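PDB 6EJQ: terminase, small subunit from Thermus phage G20c, which probably recognises the packaging initiation site on viral DNA and regulates the ATPase of the large terminase subunit, working as a nine-subunit ring. Local coordinates for residues 87-92 and 99-104; 78-83 and 116-121; 68-73 and 127-132. One frame throughout, in Å; residues are numbered along the deposited sequence.

Interaction 1. Residues 87-92 and 99-104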
ATOM      1  N   MET B  87      12.210 -24.257  -3.834  1.00 40.65           N
ATOM      2  CA  MET B  87      12.859 -22.963  -3.672  1.00 40.12           C
ATOM      3  C   MET B  87      14.043 -23.045  -2.724  1.00 40.07           C
ATOM      4  O   MET B  87      15.109 -22.538  -3.040  1.00 39.99           O
ATOM      5  CB  MET B  87      11.857 -21.917  -3.185  1.00 38.88           C
ATOM      6  CG  MET B  87      10.818 -21.553  -4.225  1.00 38.28           C
ATOM      7  SD  MET B  87       9.422 -20.681  -3.501  1.00 38.55           S
ATOM      8  CE  MET B  87      10.122 -19.041  -3.359  1.00 40.29           C
ATOM      9  N   LEU B  88      13.841 -23.689  -1.577  1.00 41.23           N
ATOM     10  CA  LEU B  88      14.914 -23.952  -0.622  1.00 44.01           C
ATOM     11  C   LEU B  88      16.045 -24.755  -1.232  1.00 46.13           C
ATOM     12  O   LEU B  88      17.215 -24.445  -1.014  1.00 45.85           O
ATOM     13  CB  LEU B  88      14.416 -24.772   0.573  1.00 45.60           C
ATOM     14  CG  LEU B  88      14.055 -24.088   1.869  1.00 47.77           C
ATOM     15  CD1 LEU B  88      13.807 -25.184   2.901  1.00 48.46           C
ATOM     16  CD2 LEU B  88      15.152 -23.127   2.329  1.00 49.58           C
ATOM     17  N   ARG B  89      15.677 -25.823  -1.940  1.00 45.46           N
ATOM     18  CA  ARG B  89      16.640 -26.717  -2.581  1.00 46.46           C
ATOM     19  C   ARG B  89      17.531 -25.925  -3.521  1.00 44.60           C
ATOM     20  O   ARG B  89      18.752 -26.062  -3.501  1.00 44.66           O
ATOM     21  CB  ARG B  89      15.898 -27.812  -3.356  1.00 50.20           C
ATOM     22  CG  ARG B  89      16.778 -28.875  -3.982  1.00 54.14           C
ATOM     23  CD  ARG B  89      15.958 -30.029  -4.545  1.00 57.74           C
ATOM     24  NE  ARG B  89      15.425 -29.743  -5.887  1.00 60.50           N
ATOM     25  CZ  ARG B  89      15.593 -30.491  -6.987  1.00 60.54           C
ATOM     26  NH1 ARG B  89      16.294 -31.628  -6.967  1.00 60.93           N
ATOM     27  NH2 ARG B  89      15.034 -30.102  -8.135  1.00 59.80           N
ATOM     28  N   ASN B  90      16.901 -25.091  -4.336  1.00 43.61           N
ATOM     29  CA  ASN B  90      17.621 -24.227  -5.257  1.00 43.49           C
ATOM     30  C   ASN B  90      18.502 -23.212  -4.540  1.00 43.98           C
ATOM     31  O   ASN B  90      19.653 -23.035  -4.933  1.00 46.62           O
ATOM     32  CB  ASN B  90      16.658 -23.541  -6.212  1.00 42.04           C
ATOM     33  CG  ASN B  90      16.247 -24.445  -7.351  1.00 43.48           C
ATOM     34  OD1 ASN B  90      17.060 -24.762  -8.210  1.00 43.28           O
ATOM     35  ND2 ASN B  90      14.988 -24.870  -7.362  1.00 46.48           N
ATOM     36  N   TYR B  91      17.983 -22.576  -3.488  1.00 42.69           N
ATOM     37  CA  TYR B  91      18.778 -21.637  -2.704  1.00 41.34           C
ATOM     38  C   TYR B  91      20.019 -22.309  -2.124  1.00 44.45           C
ATOM     39  O   TYR B  91      21.109 -21.734  -2.161  1.00 46.86           O
ATOM     40  CB  TYR B  91      17.976 -21.001  -1.565  1.00 40.60           C
ATOM     41  CG  TYR B  91      18.795 -19.978  -0.784  1.00 39.33           C
ATOM     42  CD1 TYR B  91      19.024 -18.714  -1.303  1.00 37.81           C
ATOM     43  CD2 TYR B  91      19.367 -20.297   0.444  1.00 38.61           C
ATOM     44  CE1 TYR B  91      19.783 -17.789  -0.618  1.00 39.78           C
ATOM     45  CE2 TYR B  91      20.135 -19.377   1.141  1.00 38.75           C
ATOM     46  CZ  TYR B  91      20.340 -18.122   0.603  1.00 40.29           C
ATOM     47  OH  TYR B  91      21.102 -17.185   1.266  1.00 41.49           O
ATOM     48  N   ASN B  92      19.848 -23.502  -1.567  1.00 45.11           N
ATOM     49  CA  ASN B  92      20.959 -24.236  -0.965  1.00 45.07           C
ATOM     50  C   ASN B  92      21.958 -24.697  -2.018  1.00 47.60           C
ATOM     51  O   ASN B  92      23.156 -24.646  -1.780  1.00 51.42           O
ATOM     52  CB  ASN B  92      20.460 -25.423  -0.122  1.00 44.19           C
ATOM     53  CG  ASN B  92      19.709 -24.981   1.126  1.00 46.25           C
ATOM     54  OD1 ASN B  92      19.869 -23.855   1.598  1.00 48.16           O
ATOM     55  ND2 ASN B  92      18.865 -25.862   1.654  1.00 45.00           N
ATOM     56  N   THR B  99      25.487 -25.924 -10.136  1.00 59.32           N
ATOM     57  CA  THR B  99      24.653 -25.485 -11.265  1.00 61.07           C
ATOM     58  C   THR B  99      23.583 -26.521 -11.645  1.00 57.79           C
ATOM     59  O   THR B  99      22.742 -26.260 -12.514  1.00 57.20           O
ATOM     60  CB  THR B  99      25.526 -25.198 -12.503  1.00 62.68           C
ATOM     61  OG1 THR B  99      26.292 -26.365 -12.834  1.00 62.77           O
ATOM     62  CG2 THR B  99      26.470 -24.045 -12.218  1.00 62.27           C
ATOM     63  N   GLU B 100      23.605 -27.667 -10.966  1.00 55.83           N
ATOM     64  CA  GLU B 100      22.827 -28.838 -11.334  1.00 57.21           C
ATOM     65  C   GLU B 100      22.555 -29.655 -10.067  1.00 54.58           C
ATOM     66  O   GLU B 100      23.447 -29.834  -9.225  1.00 50.56           O
ATOM     67  CB  GLU B 100      23.626 -29.660 -12.354  1.00 61.51           C
ATOM     68  CG  GLU B 100      22.914 -30.863 -12.956  1.00 65.84           C
ATOM     69  CD  GLU B 100      23.759 -31.567 -14.012  1.00 68.60           C
ATOM     70  OE1 GLU B 100      24.057 -32.768 -13.842  1.00 71.09           O
ATOM     71  OE2 GLU B 100      24.134 -30.919 -15.010  1.00 69.78           O
ATOM     72  N   HIS B 101      21.319 -30.130  -9.923  1.00 50.99           N
ATOM     73  CA  HIS B 101      20.950 -30.947  -8.769  1.00 51.75           C
ATOM     74  C   HIS B 101      21.399 -32.395  -9.008  1.00 53.28           C
ATOM     75  O   HIS B 101      21.762 -32.749 -10.134  1.00 52.97           O
ATOM     76  CB  HIS B 101      19.439 -30.858  -8.499  1.00 49.82           C
ATOM     77  CG  HIS B 101      18.965 -29.471  -8.187  1.00 47.80           C
ATOM     78  ND1 HIS B 101      19.215 -28.858  -6.980  1.00 46.37           N
ATOM     79  CD2 HIS B 101      18.282 -28.571  -8.936  1.00 44.95           C
ATOM     80  CE1 HIS B 101      18.701 -27.640  -6.997  1.00 46.88           C
ATOM     81  NE2 HIS B 101      18.126 -27.444  -8.170  1.00 44.28           N
ATOM     82  N   PRO B 102      21.398 -33.234  -7.952  1.00 52.72           N
ATOM     83  CA  PRO B 102      21.694 -34.661  -8.140  1.00 54.54           C
ATOM     84  C   PRO B 102      20.813 -35.376  -9.181  1.00 54.46           C
ATOM     85  O   PRO B 102      21.282 -36.308  -9.827  1.00 54.17           O
ATOM     86  CB  PRO B 102      21.474 -35.247  -6.738  1.00 56.26           C
ATOM     87  CG  PRO B 102      21.806 -34.125  -5.810  1.00 55.48           C
ATOM     88  CD  PRO B 102      21.379 -32.863  -6.524  1.00 55.28           C
ATOM     89  N   ASP B 103      19.564 -34.934  -9.351  1.00 55.14           N
ATOM     90  CA  ASP B 103      18.666 -35.505 -10.381  1.00 57.15           C
ATOM     91  C   ASP B 103      18.881 -34.990 -11.822  1.00 53.09           C
ATOM     92  O   ASP B 103      18.104 -35.336 -12.712  1.00 54.86           O
ATOM     93  CB  ASP B 103      17.179 -35.361  -9.966  1.00 60.02           C
ATOM     94  CG  ASP B 103      16.699 -33.902  -9.879  1.00 61.78           C
ATOM     95  OD1 ASP B 103      17.408 -32.973 -10.333  1.00 59.56           O
ATOM     96  OD2 ASP B 103      15.590 -33.692  -9.336  1.00 63.23           O
ATOM     97  N   GLY B 104      19.907 -34.170 -12.052  1.00 50.24           N
ATOM     98  CA  GLY B 104      20.189 -33.624 -13.384  1.00 50.08           C
ATOM     99  C   GLY B 104      19.523 -32.290 -13.714  1.00 51.67           C
ATOM    100  O   GLY B 104      19.931 -31.634 -14.676  1.00 52.52           O
TER
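His-101 and Asp-103, in the loop that joins the two long antiparallel helices 59-95 and 112-139 of a helical hairpin, meet Arg-89 and Asn-90 near the C-terminal end of the first helix. His-101 comes first, and its flat imidazole serves two partners at once. One face carries the guanidinium of Arg-89, an offset stack with centres 3.8 Å apart and planes inclined by only 12°. Arginine suits this place because its long chain, bent about its CG-CD bond (chi3 82°), can lay a flat cationic group on the ring. His-101 NE2 donates in its ring plane to Asn-90 OD1, 2.9 Å away. The donor sits well above the amide plane of Asn-90, and ring and amide stand at 75°. Asn-90 OD1 thus takes two donors from the loop, His-101 NE2 and the backbone N of Ile-108, while ND2 is held within the helix by Asn-86 O. From His-101 to Gly-104 the chain folds into a type I beta turn. In it the carboxylate of Asp-103 lies beside Arg-89, and Thr-105 OG1 hydrogen-bonds its OD1. Its other oxygen completes a salt bridge with the stacked arginine, Arg-89 NH1 lying 3.2 Å from Asp-103 OD2 and approaching from above the carboxylate plane. Gly-104, whose positive phi suits a residue without a side chain, closes the turn with its N 3.0 Å from His-101 O.

Interaction 2. Residues 78-83 and 116-121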
ATOM      1  N   LYS B  78      -0.800 -27.603  -0.069  1.00 35.16           N
ATOM      2  CA  LYS B  78       0.098 -28.713  -0.372  1.00 36.44           C
ATOM      3  C   LYS B  78       0.935 -28.461  -1.625  1.00 34.30           C
ATOM      4  O   LYS B  78       2.119 -28.805  -1.659  1.00 34.19           O
ATOM      5  CB  LYS B  78      -0.677 -30.011  -0.482  1.00 38.98           C
ATOM      6  CG  LYS B  78       0.187 -31.256  -0.480  1.00 41.58           C
ATOM      7  CD  LYS B  78      -0.712 -32.479  -0.559  1.00 44.24           C
ATOM      8  CE  LYS B  78       0.045 -33.703  -1.030  1.00 47.21           C
ATOM      9  NZ  LYS B  78       0.752 -34.312   0.116  1.00 50.76           N
ATOM     10  N   ASP B  79       0.334 -27.846  -2.639  1.00 35.17           N
ATOM     11  CA  ASP B  79       1.083 -27.404  -3.820  1.00 34.73           C
ATOM     12  C   ASP B  79       2.166 -26.391  -3.448  1.00 36.55           C
ATOM     13  O   ASP B  79       3.310 -26.512  -3.895  1.00 38.66           O
ATOM     14  CB  ASP B  79       0.162 -26.792  -4.868  1.00 34.53           C
ATOM     15  CG  ASP B  79      -0.764 -27.803  -5.503  1.00 36.35           C
ATOM     16  OD1 ASP B  79      -0.504 -29.026  -5.414  1.00 38.92           O
ATOM     17  OD2 ASP B  79      -1.761 -27.365  -6.102  1.00 35.89           O
ATOM     18  N   LEU B  80       1.798 -25.405  -2.630  1.00 36.47           N
ATOM     19  CA  LEU B  80       2.724 -24.363  -2.202  1.00 36.33           C
ATOM     20  C   LEU B  80       3.875 -24.918  -1.372  1.00 34.44           C
ATOM     21  O   LEU B  80       5.011 -24.506  -1.555  1.00 34.22           O
ATOM     22  CB  LEU B  80       1.993 -23.250  -1.431  1.00 36.48           C
ATOM     23  CG  LEU B  80       0.933 -22.452  -2.204  1.00 37.54           C
ATOM     24  CD1 LEU B  80       0.426 -21.301  -1.353  1.00 37.62           C
ATOM     25  CD2 LEU B  80       1.436 -21.932  -3.542  1.00 38.15           C
ATOM     26  N   LEU B  81       3.584 -25.856  -0.479  1.00 35.43           N
ATOM     27  CA  LEU B  81       4.633 -26.536   0.300  1.00 35.26           C
ATOM     28  C   LEU B  81       5.665 -27.232  -0.580  1.00 34.53           C
ATOM     29  O   LEU B  81       6.855 -27.140  -0.313  1.00 36.12           O
ATOM     30  CB  LEU B  81       4.027 -27.532   1.276  1.00 35.08           C
ATOM     31  CG  LEU B  81       3.378 -26.894   2.509  1.00 34.64           C
ATOM     32  CD1 LEU B  81       2.314 -27.798   3.099  1.00 33.43           C
ATOM     33  CD2 LEU B  81       4.422 -26.543   3.555  1.00 36.09           C
ATOM     34  N   ALA B  82       5.213 -27.899  -1.633  1.00 35.44           N
ATOM     35  CA  ALA B  82       6.130 -28.527  -2.594  1.00 37.29           C
ATOM     36  C   ALA B  82       6.977 -27.483  -3.329  1.00 37.48           C
ATOM     37  O   ALA B  82       8.180 -27.671  -3.499  1.00 37.74           O
ATOM     38  CB  ALA B  82       5.365 -29.382  -3.602  1.00 37.08           C
ATOM     39  N   ILE B  83       6.347 -26.390  -3.754  1.00 36.56           N
ATOM     40  CA  ILE B  83       7.070 -25.288  -4.372  1.00 37.10           C
ATOM     41  C   ILE B  83       8.080 -24.676  -3.383  1.00 38.82           C
ATOM     42  O   ILE B  83       9.221 -24.412  -3.763  1.00 39.04           O
ATOM     43  CB  ILE B  83       6.119 -24.224  -4.947  1.00 37.44           C
ATOM     44  CG1 ILE B  83       5.344 -24.815  -6.138  1.00 37.29           C
ATOM     45  CG2 ILE B  83       6.890 -22.978  -5.387  1.00 37.43           C
ATOM     46  CD1 ILE B  83       4.092 -24.058  -6.508  1.00 37.90           C
ATOM     47  N   ALA B 116      10.769 -16.446   2.128  1.00 36.04           N
ATOM     48  CA  ALA B 116      10.027 -15.886   3.255  1.00 35.60           C
ATOM     49  C   ALA B 116       8.578 -15.610   2.876  1.00 34.63           C
ATOM     50  O   ALA B 116       7.663 -15.922   3.636  1.00 34.93           O
ATOM     51  CB  ALA B 116      10.689 -14.602   3.745  1.00 36.09           C
ATOM     52  N   ALA B 117       8.381 -15.044   1.692  1.00 33.32           N
ATOM     53  CA  ALA B 117       7.044 -14.709   1.216  1.00 34.60           C
ATOM     54  C   ALA B 117       6.180 -15.952   1.034  1.00 34.21           C
ATOM     55  O   ALA B 117       4.997 -15.939   1.362  1.00 37.20           O
ATOM     56  CB  ALA B 117       7.112 -13.911  -0.090  1.00 32.21           C
ATOM     57  N   MET B 118       6.778 -17.020   0.526  1.00 34.78           N
ATOM     58  CA  MET B 118       6.060 -18.270   0.318  1.00 34.88           C
ATOM     59  C   MET B 118       5.694 -18.930   1.646  1.00 35.26           C
ATOM     60  O   MET B 118       4.595 -19.477   1.773  1.00 35.74           O
ATOM     61  CB  MET B 118       6.870 -19.232  -0.557  1.00 34.28           C
ATOM     62  CG  MET B 118       6.161 -20.548  -0.869  1.00 34.84           C
ATOM     63  SD  MET B 118       4.619 -20.303  -1.767  1.00 35.57           S
ATOM     64  CE  MET B 118       5.228 -19.932  -3.403  1.00 35.41           C
ATOM     65  N   ALA B 119       6.599 -18.893   2.624  1.00 34.51           N
ATOM     66  CA  ALA B 119       6.301 -19.443   3.953  1.00 34.57           C
ATOM     67  C   ALA B 119       5.111 -18.730   4.565  1.00 34.66           C
ATOM     68  O   ALA B 119       4.246 -19.354   5.166  1.00 34.98           O
ATOM     69  CB  ALA B 119       7.501 -19.344   4.882  1.00 33.84           C
ATOM     70  N   ASP B 120       5.072 -17.420   4.387  1.00 36.78           N
ATOM     71  CA  ASP B 120       3.966 -16.605   4.876  1.00 39.19           C
ATOM     72  C   ASP B 120       2.606 -16.912   4.217  1.00 38.02           C
ATOM     73  O   ASP B 120       1.580 -16.920   4.904  1.00 36.01           O
ATOM     74  CB  ASP B 120       4.300 -15.130   4.705  1.00 41.38           C
ATOM     75  CG  ASP B 120       3.362 -14.247   5.471  1.00 42.90           C
ATOM     76  OD1 ASP B 120       3.225 -14.428   6.701  1.00 45.48           O
ATOM     77  OD2 ASP B 120       2.751 -13.382   4.831  1.00 47.62           O
ATOM     78  N   ARG B 121       2.609 -17.158   2.906  1.00 37.00           N
ATOM     79  CA  ARG B 121       1.415 -17.628   2.188  1.00 38.88           C
ATOM     80  C   ARG B 121       0.887 -18.961   2.760  1.00 38.36           C
ATOM     81  O   ARG B 121      -0.324 -19.158   2.903  1.00 36.79           O
ATOM     82  CB  ARG B 121       1.722 -17.828   0.710  1.00 41.64           C
ATOM     83  CG  ARG B 121       2.047 -16.563  -0.069  1.00 45.52           C
ATOM     84  CD  ARG B 121       0.804 -15.743  -0.329  1.00 49.81           C
ATOM     85  NE  ARG B 121       0.951 -14.882  -1.495  1.00 54.95           N
ATOM     86  CZ  ARG B 121      -0.016 -14.113  -1.996  1.00 56.93           C
ATOM     87  NH1 ARG B 121      -1.231 -14.074  -1.440  1.00 59.07           N
ATOM     88  NH2 ARG B 121       0.236 -13.364  -3.063  1.00 59.30           N
TER
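Met-118 reaches from helix 112-139 to Leu-80 and Ile-83 on helix 59-95, packing the two arms of an antiparallel helical hairpin against each other. The segment axes come within 9.8 Å and run at 158° to one another, and Leu-80 and Met-118 have the nearest CA atoms, 7.4 Å apart. No hydrogen bond spans this stretch; the contact is apolar and buried, and the side chains of Leu-80 and Ile-83 each meet that of Met-118 at about a right angle. In Met-118 CG lies opposite the backbone N (chi1 -178°), and the chain then bends at both chi2 and chi3, so that the thioether curls between the helices instead of extending straight. Its sulfur SD thereby lies 4.0 Å from Leu-80 CB and equally far from CD2 of that leucine, touching both the root and one branch of the side chain. Methionine suits the place because its flexible, unbranched chain can be shaped to two differently branched neighbours. Leu-80 uses its other methyl to reach Arg-121, with Leu-80 CD1 4.2 Å from Arg-121 CB. Arg-121 has a divided role: its CB lies by the leucine, while the guanidinium leaves the contact, and NH1 makes only a long, weak ion pair with Asp-120 of a neighbouring subunit. The buried leucine also packs on Ile-122 and Ile-125 of its own chain, which extend the apolar seam along the hairpin. Pro-112 of the same neighbouring subunit packs on Met-118 and Ile-83, so the interior of the hairpin runs on into the interface between subunits of the nine-membered ring. Beta-branched Ile-83 presents its short arm to the methionine: CG2 lies 4.0 Å from the terminal methyl CE of Met-118.

Interaction 3. Residues 68-73 and 127-132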
ATOM      1  N   GLN B  68     -15.941 -27.210   2.097  1.00 42.39           N
ATOM      2  CA  GLN B  68     -15.321 -27.301   0.773  1.00 45.10           C
ATOM      3  C   GLN B  68     -14.219 -26.268   0.569  1.00 40.80           C
ATOM      4  O   GLN B  68     -13.191 -26.582   0.002  1.00 40.26           O
ATOM      5  CB  GLN B  68     -16.362 -27.187  -0.339  1.00 50.26           C
ATOM      6  CG  GLN B  68     -17.258 -28.417  -0.427  1.00 60.26           C
ATOM      7  CD  GLN B  68     -18.203 -28.372  -1.614  1.00 66.73           C
ATOM      8  OE1 GLN B  68     -17.780 -28.518  -2.762  1.00 74.70           O
ATOM      9  NE2 GLN B  68     -19.486 -28.160  -1.343  1.00 71.44           N
ATOM     10  N   ALA B  69     -14.431 -25.045   1.040  1.00 40.77           N
ATOM     11  CA  ALA B  69     -13.426 -23.979   0.920  1.00 39.28           C
ATOM     12  C   ALA B  69     -12.128 -24.347   1.636  1.00 37.51           C
ATOM     13  O   ALA B  69     -11.033 -24.133   1.104  1.00 35.88           O
ATOM     14  CB  ALA B  69     -13.971 -22.665   1.456  1.00 37.84           C
ATOM     15  N   LEU B  70     -12.261 -24.912   2.830  1.00 36.80           N
ATOM     16  CA  LEU B  70     -11.100 -25.300   3.624  1.00 36.98           C
ATOM     17  C   LEU B  70     -10.349 -26.470   3.009  1.00 36.47           C
ATOM     18  O   LEU B  70      -9.123 -26.481   3.027  1.00 37.16           O
ATOM     19  CB  LEU B  70     -11.492 -25.592   5.073  1.00 37.02           C
ATOM     20  CG  LEU B  70     -12.089 -24.395   5.832  1.00 38.20           C
ATOM     21  CD1 LEU B  70     -12.305 -24.742   7.293  1.00 38.93           C
ATOM     22  CD2 LEU B  70     -11.245 -23.140   5.686  1.00 38.39           C
ATOM     23  N   GLU B  71     -11.065 -27.425   2.426  1.00 35.80           N
ATOM     24  CA  GLU B  71     -10.410 -28.538   1.738  1.00 36.87           C
ATOM     25  C   GLU B  71      -9.676 -28.060   0.486  1.00 35.70           C
ATOM     26  O   GLU B  71      -8.563 -28.509   0.208  1.00 35.36           O
ATOM     27  CB  GLU B  71     -11.422 -29.637   1.383  1.00 38.15           C
ATOM     28  CG  GLU B  71     -10.829 -30.935   0.813  1.00 38.69           C
ATOM     29  CD  GLU B  71      -9.888 -31.660   1.777  1.00 39.82           C
ATOM     30  OE1 GLU B  71      -9.977 -31.459   3.008  1.00 38.82           O
ATOM     31  OE2 GLU B  71      -9.042 -32.438   1.288  1.00 41.70           O
ATOM     32  N   ARG B  72     -10.301 -27.160  -0.264  1.00 34.36           N
ATOM     33  CA  ARG B  72      -9.681 -26.606  -1.459  1.00 36.03           C
ATOM     34  C   ARG B  72      -8.402 -25.872  -1.056  1.00 35.17           C
ATOM     35  O   ARG B  72      -7.374 -26.019  -1.698  1.00 36.11           O
ATOM     36  CB  ARG B  72     -10.634 -25.656  -2.213  1.00 37.23           C
ATOM     37  CG  ARG B  72     -10.245 -25.453  -3.673  1.00 38.19           C
ATOM     38  CD  ARG B  72     -10.695 -24.115  -4.242  1.00 39.06           C
ATOM     39  NE  ARG B  72     -12.132 -23.843  -4.111  1.00 41.22           N
ATOM     40  CZ  ARG B  72     -13.100 -24.386  -4.858  1.00 40.54           C
ATOM     41  NH1 ARG B  72     -12.841 -25.297  -5.789  1.00 42.33           N
ATOM     42  NH2 ARG B  72     -14.355 -24.031  -4.646  1.00 42.16           N
ATOM     43  N   ALA B  73      -8.473 -25.097   0.016  1.00 34.59           N
ATOM     44  CA  ALA B  73      -7.307 -24.402   0.534  1.00 34.69           C
ATOM     45  C   ALA B  73      -6.192 -25.378   0.961  1.00 35.46           C
ATOM     46  O   ALA B  73      -5.017 -25.115   0.689  1.00 36.33           O
ATOM     47  CB  ALA B  73      -7.706 -23.486   1.680  1.00 35.28           C
ATOM     48  N   GLN B 127      -3.931 -19.959   9.337  1.00 37.62           N
ATOM     49  CA  GLN B 127      -4.665 -19.020  10.184  1.00 37.69           C
ATOM     50  C   GLN B 127      -6.065 -18.734   9.657  1.00 36.81           C
ATOM     51  O   GLN B 127      -7.014 -18.645  10.432  1.00 36.16           O
ATOM     52  CB  GLN B 127      -3.875 -17.727  10.395  1.00 39.11           C
ATOM     53  CG  GLN B 127      -2.622 -17.900  11.257  1.00 42.90           C
ATOM     54  CD  GLN B 127      -2.850 -18.727  12.537  1.00 47.35           C
ATOM     55  OE1 GLN B 127      -2.105 -19.684  12.817  1.00 47.10           O
ATOM     56  NE2 GLN B 127      -3.889 -18.369  13.310  1.00 46.37           N
ATOM     57  N   GLU B 128      -6.189 -18.613   8.343  1.00 36.66           N
ATOM     58  CA  GLU B 128      -7.489 -18.516   7.693  1.00 38.34           C
ATOM     59  C   GLU B 128      -8.372 -19.739   7.968  1.00 36.67           C
ATOM     60  O   GLU B 128      -9.575 -19.588   8.192  1.00 36.89           O
ATOM     61  CB  GLU B 128      -7.315 -18.272   6.195  1.00 40.92           C
ATOM     62  CG  GLU B 128      -6.863 -16.844   5.905  1.00 44.03           C
ATOM     63  CD  GLU B 128      -6.328 -16.610   4.497  1.00 46.61           C
ATOM     64  OE1 GLU B 128      -6.178 -17.563   3.693  1.00 48.15           O
ATOM     65  OE2 GLU B 128      -6.025 -15.434   4.205  1.00 51.55           O
ATOM     66  N   ARG B 129      -7.775 -20.930   7.986  1.00 36.68           N
ATOM     67  CA  ARG B 129      -8.484 -22.161   8.388  1.00 35.67           C
ATOM     68  C   ARG B 129      -8.997 -22.060   9.819  1.00 34.87           C
ATOM     69  O   ARG B 129     -10.167 -22.306  10.075  1.00 34.81           O
ATOM     70  CB  ARG B 129      -7.596 -23.401   8.247  1.00 36.15           C
ATOM     71  CG  ARG B 129      -8.299 -24.710   8.580  1.00 37.81           C
ATOM     72  CD  ARG B 129      -7.698 -25.888   7.834  1.00 38.49           C
ATOM     73  NE  ARG B 129      -6.319 -26.073   8.227  1.00 41.42           N
ATOM     74  CZ  ARG B 129      -5.235 -25.969   7.458  1.00 40.40           C
ATOM     75  NH1 ARG B 129      -5.285 -25.701   6.155  1.00 40.53           N
ATOM     76  NH2 ARG B 129      -4.058 -26.160   8.034  1.00 40.76           N
ATOM     77  N   ILE B 130      -8.119 -21.672  10.737  1.00 34.03           N
ATOM     78  CA  ILE B 130      -8.471 -21.551  12.147  1.00 34.18           C
ATOM     79  C   ILE B 130      -9.605 -20.539  12.336  1.00 35.22           C
ATOM     80  O   ILE B 130     -10.579 -20.818  13.037  1.00 32.74           O
ATOM     81  CB  ILE B 130      -7.229 -21.209  12.986  1.00 33.94           C
ATOM     82  CG1 ILE B 130      -6.307 -22.428  13.026  1.00 34.74           C
ATOM     83  CG2 ILE B 130      -7.590 -20.806  14.410  1.00 34.21           C
ATOM     84  CD1 ILE B 130      -4.861 -22.080  13.286  1.00 36.16           C
ATOM     85  N   THR B 131      -9.490 -19.395  11.667  1.00 36.81           N
ATOM     86  CA  THR B 131     -10.513 -18.341  11.713  1.00 37.21           C
ATOM     87  C   THR B 131     -11.881 -18.860  11.234  1.00 37.32           C
ATOM     88  O   THR B 131     -12.893 -18.702  11.927  1.00 36.01           O
ATOM     89  CB  THR B 131     -10.077 -17.127  10.868  1.00 37.10           C
ATOM     90  OG1 THR B 131      -8.866 -16.583  11.413  1.00 38.10           O
ATOM     91  CG2 THR B 131     -11.150 -16.047  10.842  1.00 38.00           C
ATOM     92  N   ALA B 132     -11.890 -19.501  10.072  1.00 37.00           N
ATOM     93  CA  ALA B 132     -13.122 -20.069   9.506  1.00 36.51           C
ATOM     94  C   ALA B 132     -13.716 -21.190  10.366  1.00 37.59           C
ATOM     95  O   ALA B 132     -14.935 -21.252  10.548  1.00 39.05           O
ATOM     96  CB  ALA B 132     -12.875 -20.560   8.094  1.00 36.09           C
TER
HETATM   97  O   HOH W   1      -7.625 -25.065   4.760  1.00 30.92           O
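Leu-70 packs on Arg-129 and Ala-132 in a small, partly buried contact between the earlier part of helix 59-95 and the later part of helix 112-139, where a water adds a polar link. The leucine does the apolar work. Its chi1 of -62° puts CG opposite the carbonyl carbon, and from there the branch CD2 meets the facing helix. Leu-70 CD2 lies 3.9 Å from CB of Ala-132 and 4.0 Å from CA of Arg-129, while CD1 comes within 4.2 Å of CG of that arginine. Alanine suits the position, since its single methyl lets the leucine approach closely. Leu-70 packs on Leu-133 as well, which continues the same apolar surface. These residues belong to the antiparallel helical hairpin of the C-terminal domain, and they join its two arms at a level where Leu-70 and Arg-129 are the nearest pair, CA to CA 6.3 Å. Arg-129 shares its aliphatic portion with this packing but takes its guanidinium to polar partners. NH2 forms a salt bridge with Asp-126 of the same helix, and NE forms another with Glu-65 of a neighbouring subunit, so one buried arginine bonds both within its chain and across the ring interface. The two acids would ease the repulsion between Arg-129 and the nearby Arg-74. The water lies at the edge of the guanidinium, in its plane, accepting from Arg-129 NH1 at 2.8 Å and donating to the carbonyl O of Leu-70 at 2.7 Å.

Overall arrangement
The three interactions follow one helical hairpin from its connecting loop towards its open end, all of them using helix 59-95. Along the sequence the residues of interaction 1 fall between those of interaction 2, and those in turn between the residues of interaction 3. Centres are about 17 Å apart for interactions 1 and 2 and about 16 Å for interactions 2 and 3, but about 32 Å between the first and the last. The first two touch, Met-87 SD lying 4.2 Å from Met-118 CB, whereas interactions 2 and 3 leave about 5 Å between nearest atoms. Neighbouring subunits border every level, consistent with the hairpin building the ring.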